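Local coordinates for protein probable zinc protease PqqL (Escherichia coli, PDB 6OFT) that probably hydrolyses peptide substrates as a zinc-dependent metalloendopeptidase of the M16 family, with this chain forming the first half of the periplasmic enzyme, at residues V52-F55 / V56-M59; A89-Y93 / D94-Y98; D132-R135 / G136-T139; L186-F189 / Y190-Y194. All coordinates share one frame; numbering follows the deposited sequence.

Interaction 1 of 4, residues V52-F55 / V56-M59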
loop_
_atom_site.group_PDB
_atom_site.type_symbol
_atom_site.label_atom_id
_atom_site.label_comp_id
_atom_site.label_asym_id
_atom_site.label_seq_id
_atom_site.Cartn_x
_atom_site.Cartn_y
_atom_site.Cartn_z
ATOM N N VAL A 52 -9.154 3.128 18.048
ATOM C CA VAL A 52 -10.610 2.943 18.044
ATOM C C VAL A 52 -11.105 2.462 16.664
ATOM O O VAL A 52 -11.993 1.609 16.631
ATOM C CB VAL A 52 -11.365 4.189 18.598
ATOM C CG1 VAL A 52 -12.840 4.185 18.244
ATOM C CG2 VAL A 52 -11.193 4.279 20.113
ATOM N N ALA A 53 -10.516 2.943 15.545
ATOM C CA ALA A 53 -10.917 2.450 14.219
ATOM C C ALA A 53 -10.713 0.925 14.133
ATOM O O ALA A 53 -11.593 0.218 13.644
ATOM C CB ALA A 53 -10.128 3.148 13.115
ATOM N N HIS A 54 -9.571 0.435 14.667
ATOM C CA HIS A 54 -9.180 -0.982 14.684
ATOM C C HIS A 54 -10.046 -1.771 15.679
ATOM O O HIS A 54 -10.423 -2.910 15.394
ATOM C CB HIS A 54 -7.664 -1.099 14.953
ATOM C CG HIS A 54 -7.147 -2.493 15.145
ATOM N ND1 HIS A 54 -6.603 -2.896 16.350
ATOM C CD2 HIS A 54 -7.090 -3.526 14.275
ATOM C CE1 HIS A 54 -6.250 -4.161 16.183
ATOM N NE2 HIS A 54 -6.531 -4.587 14.956
ATOM N N PHE A 55 -10.363 -1.167 16.842
ATOM C CA PHE A 55 -11.223 -1.779 17.865
ATOM C C PHE A 55 -12.647 -1.961 17.280
ATOM O O PHE A 55 -13.204 -3.057 17.398
ATOM C CB PHE A 55 -11.243 -0.944 19.165
ATOM C CG PHE A 55 -11.597 -1.663 20.459
ATOM C CD1 PHE A 55 -12.642 -2.585 20.506
ATOM C CD2 PHE A 55 -10.934 -1.362 21.645
ATOM C CE1 PHE A 55 -12.973 -3.241 21.700
ATOM C CE2 PHE A 55 -11.270 -2.010 22.843
ATOM C CZ PHE A 55 -12.294 -2.935 22.867
ATOM N N VAL A 56 -13.190 -0.926 16.583
ATOM C CA VAL A 56 -14.513 -0.983 15.922
ATOM C C VAL A 56 -14.580 -2.177 14.934
ATOM O O VAL A 56 -15.565 -2.910 14.938
ATOM C CB VAL A 56 -14.924 0.375 15.251
ATOM C CG1 VAL A 56 -16.062 0.198 14.242
ATOM C CG2 VAL A 56 -15.305 1.414 16.297
ATOM N N GLU A 57 -13.510 -2.366 14.121
ATOM C CA GLU A 57 -13.358 -3.441 13.134
ATOM C C GLU A 57 -13.537 -4.831 13.774
ATOM O O GLU A 57 -14.316 -5.633 13.279
ATOM C CB GLU A 57 -11.995 -3.310 12.438
ATOM C CG GLU A 57 -11.732 -4.348 11.355
ATOM C CD GLU A 57 -10.440 -5.099 11.600
ATOM O OE1 GLU A 57 -10.499 -6.317 11.864
ATOM O OE2 GLU A 57 -9.368 -4.459 11.566
ATOM N N HIS A 58 -12.854 -5.075 14.900
ATOM C CA HIS A 58 -12.971 -6.304 15.685
ATOM C C HIS A 58 -14.407 -6.496 16.220
ATOM O O HIS A 58 -14.924 -7.614 16.218
ATOM C CB HIS A 58 -11.971 -6.269 16.859
ATOM C CG HIS A 58 -10.594 -6.710 16.477
ATOM N ND1 HIS A 58 -10.066 -7.890 16.952
ATOM C CD2 HIS A 58 -9.688 -6.128 15.657
ATOM C CE1 HIS A 58 -8.860 -7.988 16.419
ATOM N NE2 HIS A 58 -8.588 -6.954 15.630
ATOM N N MET A 59 -15.064 -5.402 16.616
ATOM C CA MET A 59 -16.420 -5.456 17.172
ATOM C C MET A 59 -17.492 -5.872 16.160
ATOM O O MET A 59 -18.598 -6.214 16.581
ATOM C CB MET A 59 -16.805 -4.135 17.866
ATOM C CG MET A 59 -16.068 -3.855 19.185
ATOM S SD MET A 59 -15.990 -5.208 20.393
ATOM C CE MET A 59 -17.780 -5.624 20.579
#
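His-54 and His-58, one helical turn apart, form an offset edge-to-face pair: the edge of His-58 is turned toward the face of His-54, with the ring planes at 75°. His-58 CD2 lies over that face, toward its rim. His-54 NE2 and His-58 NE2 converge to 3.2 Å. CG of His-54 stands anti to the backbone N (chi1 174°), whereas that of His-58 lies beside it. Four i to i+4 bonds satisfy the inner N-H and C=O groups: Val-56 N binds Val-52 O at 2.8 Å and Met-59 N binds Phe-55 O at 3.1 Å, with Glu-57 to Ala-53 and His-58 to His-54 completing the ladder. At the helix start Ala-53 N donates to Glu-45 OE2, and His-58 O accepts from Asn-62 ND2. Two side-chain polar atoms find partners on neighbouring elements: His-58 ND1 bonds Glu-134 OE1 on helix 128-144, and Glu-57 OE2 bonds Thr-91 OG1 on strand 87-91. Met-59 SD reaches the edge of the Phe-55 ring in its plane, 3.8 Å from Phe-55 CE1, a Met-aromatic contact. Replacing His-54 with an alanine would probably leave the His-58 edge without its ring partner and deprive the predicted zinc site of one nitrogen ligand. The paired imidazoles of this HXXEH signature of M16 suggest a helix face suited to a metal, as the predicted zinc site would require, with Glu-57 the predicted proton acceptor beside it.

Interaction 2 of 4, residues A89-Y93 / D94-Y98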
loop_
_atom_site.group_PDB
_atom_site.type_symbol
_atom_site.label_atom_id
_atom_site.label_comp_id
_atom_site.label_asym_id
_atom_site.label_seq_id
_atom_site.Cartn_x
_atom_site.Cartn_y
_atom_site.Cartn_z
ATOM N N ALA A 89 -10.785 -9.056 7.828
ATOM C CA ALA A 89 -11.002 -7.608 7.922
ATOM C C ALA A 89 -9.673 -6.976 8.269
ATOM O O ALA A 89 -8.820 -7.651 8.830
ATOM C CB ALA A 89 -12.032 -7.284 9.010
ATOM N N TYR A 90 -9.490 -5.694 7.935
ATOM C CA TYR A 90 -8.272 -4.984 8.291
ATOM C C TYR A 90 -8.571 -3.510 8.461
ATOM O O TYR A 90 -9.487 -2.996 7.816
ATOM C CB TYR A 90 -7.129 -5.205 7.254
ATOM C CG TYR A 90 -7.326 -4.528 5.914
ATOM C CD1 TYR A 90 -7.012 -3.178 5.736
ATOM C CD2 TYR A 90 -7.749 -5.250 4.803
ATOM C CE1 TYR A 90 -7.194 -2.548 4.504
ATOM C CE2 TYR A 90 -7.896 -4.638 3.555
ATOM C CZ TYR A 90 -7.593 -3.294 3.405
ATOM O OH TYR A 90 -7.747 -2.689 2.177
ATOM N N THR A 91 -7.745 -2.833 9.272
ATOM C CA THR A 91 -7.809 -1.399 9.496
ATOM C C THR A 91 -6.444 -0.825 9.165
ATOM O O THR A 91 -5.426 -1.297 9.679
ATOM C CB THR A 91 -8.226 -1.056 10.940
ATOM O OG1 THR A 91 -9.406 -1.773 11.266
ATOM C CG2 THR A 91 -8.482 0.438 11.131
ATOM N N SER A 92 -6.421 0.193 8.309
ATOM C CA SER A 92 -5.165 0.853 7.962
ATOM C C SER A 92 -5.313 2.325 8.343
ATOM O O SER A 92 -6.283 2.704 9.006
ATOM C CB SER A 92 -4.872 0.694 6.470
ATOM O OG SER A 92 -5.813 1.408 5.676
ATOM N N TYR A 93 -4.364 3.151 7.930
ATOM C CA TYR A 93 -4.428 4.592 8.171
ATOM C C TYR A 93 -5.629 5.209 7.443
ATOM O O TYR A 93 -6.282 6.094 7.971
ATOM C CB TYR A 93 -3.157 5.251 7.605
ATOM C CG TYR A 93 -1.887 4.863 8.315
ATOM C CD1 TYR A 93 -1.525 5.469 9.513
ATOM C CD2 TYR A 93 -1.012 3.928 7.762
ATOM C CE1 TYR A 93 -0.341 5.132 10.164
ATOM C CE2 TYR A 93 0.167 3.568 8.416
ATOM C CZ TYR A 93 0.506 4.187 9.609
ATOM O OH TYR A 93 1.678 3.881 10.249
ATOM N N ASP A 94 -5.907 4.724 6.236
ATOM C CA ASP A 94 -6.877 5.268 5.283
ATOM C C ASP A 94 -8.251 4.631 5.234
ATOM O O ASP A 94 -9.179 5.256 4.722
ATOM C CB ASP A 94 -6.274 5.193 3.868
ATOM C CG ASP A 94 -4.846 5.658 3.762
ATOM O OD1 ASP A 94 -4.573 6.824 4.118
ATOM O OD2 ASP A 94 -4.001 4.861 3.336
ATOM N N GLU A 95 -8.375 3.369 5.665
ATOM C CA GLU A 95 -9.638 2.652 5.526
ATOM C C GLU A 95 -9.785 1.467 6.469
ATOM O O GLU A 95 -8.811 1.010 7.088
ATOM C CB GLU A 95 -9.778 2.128 4.064
ATOM C CG GLU A 95 -8.649 1.197 3.656
ATOM C CD GLU A 95 -8.606 0.662 2.240
ATOM O OE1 GLU A 95 -9.555 0.900 1.462
ATOM O OE2 GLU A 95 -7.608 -0.015 1.912
ATOM N N THR A 96 -11.017 0.940 6.507
ATOM C CA THR A 96 -11.391 -0.272 7.225
ATOM C C THR A 96 -12.107 -1.098 6.174
ATOM O O THR A 96 -13.022 -0.591 5.524
ATOM C CB THR A 96 -12.296 0.014 8.428
ATOM O OG1 THR A 96 -11.814 1.152 9.134
ATOM C CG2 THR A 96 -12.359 -1.164 9.365
ATOM N N VAL A 97 -11.661 -2.333 5.950
ATOM C CA VAL A 97 -12.257 -3.178 4.908
ATOM C C VAL A 97 -12.685 -4.518 5.497
ATOM O O VAL A 97 -11.910 -5.134 6.245
ATOM C CB VAL A 97 -11.314 -3.343 3.663
ATOM C CG1 VAL A 97 -11.951 -4.219 2.581
ATOM C CG2 VAL A 97 -10.943 -1.988 3.058
ATOM N N TYR A 98 -13.903 -4.980 5.114
ATOM C CA TYR A 98 -14.521 -6.238 5.548
ATOM C C TYR A 98 -14.644 -7.141 4.342
ATOM O O TYR A 98 -15.211 -6.737 3.322
ATOM C CB TYR A 98 -15.875 -5.957 6.223
ATOM C CG TYR A 98 -15.725 -5.049 7.422
ATOM C CD1 TYR A 98 -15.461 -5.570 8.683
ATOM C CD2 TYR A 98 -15.791 -3.658 7.287
ATOM C CE1 TYR A 98 -15.273 -4.739 9.781
ATOM C CE2 TYR A 98 -15.596 -2.818 8.375
ATOM C CZ TYR A 98 -15.353 -3.364 9.624
ATOM O OH TYR A 98 -15.218 -2.564 10.723
HETATM O O HOH W 1 -5.161 0.686 3.090
HETATM O O HOH W 2 -2.862 2.946 4.856
#
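Ser-92 OG is gripped from several directions: Glu-95 N donates to it at 3.2 Å, Asp-94 N adds a weak bond, and a water lies 2.8 Å from it. The same water donates to Glu-95 OE2, which accepts a further bond, from Tyr-90 OH at 2.7 Å. The phenol hydroxyl comes to this oxygen from above the carboxylate plane, 62° out of it, while the oxygen itself lies at the edge of the tyrosine ring; the other carboxylate oxygen, Glu-95 OE1, bonds Gln-37. These side chains bridge the turn of a beta hairpin whose first strand, 87-91, borders a six-stranded mixed sheet. Below the turn Ser-92 N points almost straight at Glu-95 O (2.8 Å, 177° at the hydrogen), and the antiparallel hydrogen-bonded pair Tyr-90 and Val-97 exchanges two backbone bonds. On their face of the sheet Val-97 CB sits over the Tyr-90 ring, 4.0 Å from its centroid, in a CH-pi contact. Tyr-90 owes that overlap to a chi1 of 71°, which tucks CG between backbone N and carbonyl carbon. On the other face Ala-89 CB packs on Tyr-98 CD1 at 3.8 Å, and Thr-91 lies alongside Thr-96, its OG1 hydrogen-bonded to Glu-57 of the predicted active site.

Interaction 3 of 4, residues D132-R135 / G136-T139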
loop_
_atom_site.group_PDB
_atom_site.type_symbol
_atom_site.label_atom_id
_atom_site.label_comp_id
_atom_site.label_asym_id
_atom_site.label_seq_id
_atom_site.Cartn_x
_atom_site.Cartn_y
_atom_site.Cartn_z
ATOM N N ASP A 132 -15.278 -5.904 26.433
ATOM C CA ASP A 132 -14.328 -6.351 27.457
ATOM C C ASP A 132 -13.497 -7.543 26.990
ATOM O O ASP A 132 -12.285 -7.569 27.228
ATOM C CB ASP A 132 -15.049 -6.661 28.777
ATOM C CG ASP A 132 -15.622 -5.443 29.493
ATOM O OD1 ASP A 132 -15.199 -4.303 29.172
ATOM O OD2 ASP A 132 -16.477 -5.629 30.381
ATOM N N ALA A 133 -14.131 -8.486 26.263
ATOM C CA ALA A 133 -13.446 -9.647 25.708
ATOM C C ALA A 133 -12.447 -9.223 24.644
ATOM O O ALA A 133 -11.327 -9.727 24.649
ATOM C CB ALA A 133 -14.449 -10.633 25.127
ATOM N N GLU A 134 -12.814 -8.251 23.777
ATOM C CA GLU A 134 -11.919 -7.788 22.720
ATOM C C GLU A 134 -10.715 -6.977 23.221
ATOM O O GLU A 134 -9.712 -6.920 22.509
ATOM C CB GLU A 134 -12.673 -7.024 21.613
ATOM C CG GLU A 134 -13.372 -7.920 20.613
ATOM C CD GLU A 134 -12.549 -8.994 19.930
ATOM O OE1 GLU A 134 -11.528 -8.659 19.286
ATOM O OE2 GLU A 134 -12.946 -10.176 20.026
ATOM N N ARG A 135 -10.793 -6.361 24.424
ATOM C CA ARG A 135 -9.649 -5.602 24.974
ATOM C C ARG A 135 -8.426 -6.526 25.113
ATOM O O ARG A 135 -7.351 -6.190 24.616
ATOM C CB ARG A 135 -9.977 -4.957 26.322
ATOM C CG ARG A 135 -11.277 -4.181 26.360
ATOM C CD ARG A 135 -11.531 -3.662 27.758
ATOM N NE ARG A 135 -12.825 -2.994 27.870
ATOM C CZ ARG A 135 -13.064 -1.740 27.496
ATOM N NH1 ARG A 135 -12.098 -1.002 26.961
ATOM N NH2 ARG A 135 -14.276 -1.221 27.638
ATOM N N GLY A 136 -8.636 -7.710 25.699
ATOM C CA GLY A 136 -7.607 -8.733 25.863
ATOM C C GLY A 136 -7.032 -9.229 24.552
ATOM O O GLY A 136 -5.818 -9.429 24.448
ATOM N N VAL A 137 -7.904 -9.394 23.532
ATOM C CA VAL A 137 -7.584 -9.834 22.165
ATOM C C VAL A 137 -6.607 -8.869 21.503
ATOM O O VAL A 137 -5.541 -9.293 21.042
ATOM C CB VAL A 137 -8.876 -10.044 21.308
ATOM C CG1 VAL A 137 -8.569 -10.212 19.813
ATOM C CG2 VAL A 137 -9.682 -11.221 21.821
ATOM N N ILE A 138 -6.970 -7.573 21.470
ATOM C CA ILE A 138 -6.177 -6.506 20.855
ATOM C C ILE A 138 -4.825 -6.344 21.567
ATOM O O ILE A 138 -3.807 -6.231 20.884
ATOM C CB ILE A 138 -7.004 -5.189 20.727
ATOM C CG1 ILE A 138 -8.222 -5.430 19.789
ATOM C CG2 ILE A 138 -6.140 -4.008 20.218
ATOM C CD1 ILE A 138 -9.385 -4.472 19.953
ATOM N N THR A 139 -4.811 -6.394 22.913
ATOM C CA THR A 139 -3.601 -6.313 23.745
ATOM C C THR A 139 -2.622 -7.444 23.372
ATOM O O THR A 139 -1.430 -7.172 23.193
ATOM C CB THR A 139 -3.970 -6.282 25.254
ATOM O OG1 THR A 139 -4.912 -5.233 25.498
ATOM C CG2 THR A 139 -2.747 -6.092 26.170
#
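Glu-134 crosses Val-137 on helix 128-144, the helix that supplies the glutamate following the HXXEH signature of M16 peptidases; Glu-134 is predicted to be a zinc ligand. Among van der Waals contacts, the carboxylate comes back over the valine: Glu-134 OE1 lies 3.4 Å from Val-137 CG1, and Glu-134 OE2 is 3.9 Å from Val-137 CG2. A bend at chi2 (-53°) curls the chain into that position. The same oxygens are held by polar partners outside the helix turn, OE1 by His-58 ND1 and OE2, weakly, by Asn-62. With the carboxylate cut back to an alanine here, His-58 ND1 would probably lose its mate and the predicted zinc site its third ligand. One salt bridge runs along the same helix, between Arg-135 NE and Asp-132 OD1 at 3.0 Å. It uses the anti lone pair of the oxygen and lies almost exactly in the guanidinium plane; NH1 and NH2 of Arg-135 bond Val-178 O and Val-181 O, and Lys-128 takes Asp-132 OD2. Backbone bonds link Ile-138 N to Glu-134 O at 3.0 Å and Thr-139 N to Arg-135 O at 3.1 Å. Arg-135 O accepts a second hydrogen bond, from Thr-139 OG1 at 2.8 Å, the hydroxyl standing 41° out of the carbonyl plane.

Interaction 4 of 4, residues L186-F189 / Y190-Y194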
loop_
_atom_site.group_PDB
_atom_site.type_symbol
_atom_site.label_atom_id
_atom_site.label_comp_id
_atom_site.label_asym_id
_atom_site.label_seq_id
_atom_site.Cartn_x
_atom_site.Cartn_y
_atom_site.Cartn_z
ATOM N N LEU A 186 -16.952 3.723 21.469
ATOM C CA LEU A 186 -16.753 2.901 20.263
ATOM C C LEU A 186 -17.935 3.098 19.321
ATOM O O LEU A 186 -17.739 3.243 18.116
ATOM C CB LEU A 186 -16.628 1.412 20.622
ATOM C CG LEU A 186 -15.410 0.995 21.416
ATOM C CD1 LEU A 186 -15.550 -0.443 21.848
ATOM C CD2 LEU A 186 -14.117 1.178 20.602
ATOM N N ARG A 187 -19.158 3.150 19.895
ATOM C CA ARG A 187 -20.428 3.362 19.198
ATOM C C ARG A 187 -20.419 4.739 18.545
ATOM O O ARG A 187 -20.891 4.871 17.427
ATOM C CB ARG A 187 -21.594 3.277 20.206
ATOM C CG ARG A 187 -22.951 2.906 19.615
ATOM C CD ARG A 187 -24.076 2.911 20.657
ATOM N NE ARG A 187 -23.673 2.305 21.933
ATOM C CZ ARG A 187 -23.843 1.025 22.256
ATOM N NH1 ARG A 187 -24.448 0.196 21.414
ATOM N NH2 ARG A 187 -23.426 0.569 23.431
ATOM N N GLN A 188 -19.892 5.764 19.247
ATOM C CA GLN A 188 -19.815 7.137 18.742
ATOM C C GLN A 188 -18.958 7.223 17.460
ATOM O O GLN A 188 -19.402 7.831 16.481
ATOM C CB GLN A 188 -19.286 8.064 19.850
ATOM C CG GLN A 188 -19.298 9.555 19.526
ATOM C CD GLN A 188 -19.019 10.441 20.735
ATOM O OE1 GLN A 188 -19.373 11.627 20.750
ATOM N NE2 GLN A 188 -18.382 9.902 21.778
ATOM N N PHE A 189 -17.758 6.603 17.453
ATOM C CA PHE A 189 -16.877 6.589 16.272
ATOM C C PHE A 189 -17.591 5.874 15.122
ATOM O O PHE A 189 -17.642 6.395 14.014
ATOM C CB PHE A 189 -15.544 5.885 16.596
ATOM C CG PHE A 189 -14.524 5.876 15.479
ATOM C CD1 PHE A 189 -13.524 6.840 15.420
ATOM C CD2 PHE A 189 -14.545 4.881 14.500
ATOM C CE1 PHE A 189 -12.574 6.826 14.391
ATOM C CE2 PHE A 189 -13.596 4.868 13.473
ATOM C CZ PHE A 189 -12.615 5.836 13.427
ATOM N N TYR A 190 -18.160 4.694 15.408
ATOM C CA TYR A 190 -18.923 3.881 14.464
ATOM C C TYR A 190 -20.049 4.665 13.795
ATOM O O TYR A 190 -20.140 4.652 12.569
ATOM C CB TYR A 190 -19.481 2.657 15.193
ATOM C CG TYR A 190 -20.378 1.753 14.377
ATOM C CD1 TYR A 190 -19.854 0.933 13.382
ATOM C CD2 TYR A 190 -21.731 1.620 14.687
ATOM C CE1 TYR A 190 -20.662 0.038 12.685
ATOM C CE2 TYR A 190 -22.544 0.716 14.007
ATOM C CZ TYR A 190 -22.003 -0.078 13.010
ATOM O OH TYR A 190 -22.797 -0.970 12.330
ATOM N N GLN A 191 -20.901 5.350 14.581
ATOM C CA GLN A 191 -22.020 6.114 14.017
ATOM C C GLN A 191 -21.551 7.395 13.289
ATOM O O GLN A 191 -22.209 7.827 12.346
ATOM C CB GLN A 191 -23.106 6.388 15.067
ATOM C CG GLN A 191 -23.704 5.091 15.630
ATOM C CD GLN A 191 -24.946 5.257 16.472
ATOM O OE1 GLN A 191 -25.956 4.584 16.248
ATOM N NE2 GLN A 191 -24.904 6.126 17.474
ATOM N N ARG A 192 -20.379 7.931 13.660
ATOM C CA ARG A 192 -19.774 9.106 13.026
ATOM C C ARG A 192 -19.288 8.793 11.603
ATOM O O ARG A 192 -19.494 9.603 10.697
ATOM C CB ARG A 192 -18.581 9.615 13.876
ATOM C CG ARG A 192 -17.874 10.871 13.332
ATOM C CD ARG A 192 -17.420 11.857 14.413
ATOM N NE ARG A 192 -16.566 11.235 15.424
ATOM C CZ ARG A 192 -16.877 11.141 16.712
ATOM N NH1 ARG A 192 -18.009 11.659 17.168
ATOM N NH2 ARG A 192 -16.052 10.541 17.554
ATOM N N TRP A 193 -18.616 7.635 11.419
ATOM C CA TRP A 193 -17.972 7.280 10.159
ATOM C C TRP A 193 -18.661 6.193 9.342
ATOM O O TRP A 193 -18.459 6.153 8.124
ATOM C CB TRP A 193 -16.504 6.896 10.431
ATOM C CG TRP A 193 -15.735 7.995 11.109
ATOM C CD1 TRP A 193 -15.363 8.045 12.421
ATOM C CD2 TRP A 193 -15.340 9.249 10.531
ATOM N NE1 TRP A 193 -14.718 9.232 12.688
ATOM C CE2 TRP A 193 -14.676 9.986 11.542
ATOM C CE3 TRP A 193 -15.453 9.814 9.245
ATOM C CZ2 TRP A 193 -14.140 11.262 11.311
ATOM C CZ3 TRP A 193 -14.892 11.063 9.012
ATOM C CH2 TRP A 193 -14.246 11.772 10.037
ATOM N N TYR A 194 -19.433 5.293 9.988
ATOM C CA TYR A 194 -20.133 4.202 9.283
ATOM C C TYR A 194 -21.523 4.631 8.846
ATOM O O TYR A 194 -22.535 4.280 9.472
ATOM C CB TYR A 194 -20.177 2.892 10.105
ATOM C CG TYR A 194 -18.860 2.157 10.221
ATOM C CD1 TYR A 194 -17.752 2.758 10.814
ATOM C CD2 TYR A 194 -18.752 0.821 9.839
ATOM C CE1 TYR A 194 -16.544 2.072 10.953
ATOM C CE2 TYR A 194 -17.566 0.108 10.022
ATOM C CZ TYR A 194 -16.465 0.739 10.580
ATOM O OH TYR A 194 -15.286 0.053 10.727
#
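Four successive i to i+4 hydrogen bonds, from Tyr-190 N to Leu-186 O through to Trp-193 N to Phe-189 O (3.0 Å), wind 186-193 into a regular helix, which Tyr-194 is the first residue to leave. The aromatic pair Phe-189 and Trp-193 carries most of the side-chain contact. Trp-193 turns the edge of its five-membered ring to the face of Phe-189, with planes at 52°, and CD1 hangs 3.5 Å above the centre of the phenyl ring. The same Trp-193 CD1 also approaches Phe-189 O, at 3.2 Å. With chi1 at -177° on Phe-189 and -58° on Trp-193, the two side chains leave the helix in different directions and still meet one turn apart. This is the helix 183-193 that packs on helix 52-59 of the HXXEH motif: Phe-189 touches Val-52 and Ala-53, and Leu-186 touches Phe-55. Beyond it the chain enters strand 199-205 of the six-stranded sheet. A more polar side belongs to Gln-188 and Arg-192, whose side chains cross. Arg-192 bends at chi2 and chi3, bringing NH1 to 3.4 Å from Gln-188 CG, while its NH2 forms a salt bridge with Glu-49. Arg-192 CG lies over one face of the Trp-193 indole, toward the rim, 3.6 Å above its plane. At the helix end Tyr-190 CD1 lies over one face of the Tyr-194 ring, offset toward its rim; Tyr-190 OH bonds Trp-120 O and Ala-124 N, and Tyr-194 OH bonds Tyr-98 OH.

How the interactions relate
Interaction 1 is the most buried of the four and the hub of the group, touching each of the others. Interaction 2 supplies the hairpin to the face bearing the predicted active-site glutamate, interaction 3 the helix with the third predicted ligand, and interaction 4 the helix against its apolar flank. Interactions 2 and 4 meet through a tyrosine pair, whereas interaction 3 touches neither, its nearest atoms about 9 Å and 6 Å away. Chemistry follows place: paired imidazoles at the predicted zinc site, a water-linked serine and glutamate at a partly buried sheet edge, a salt bridge on a partly exposed helix, and aromatic packing where helix 183-193 faces inward, with glutamines on its exposed side.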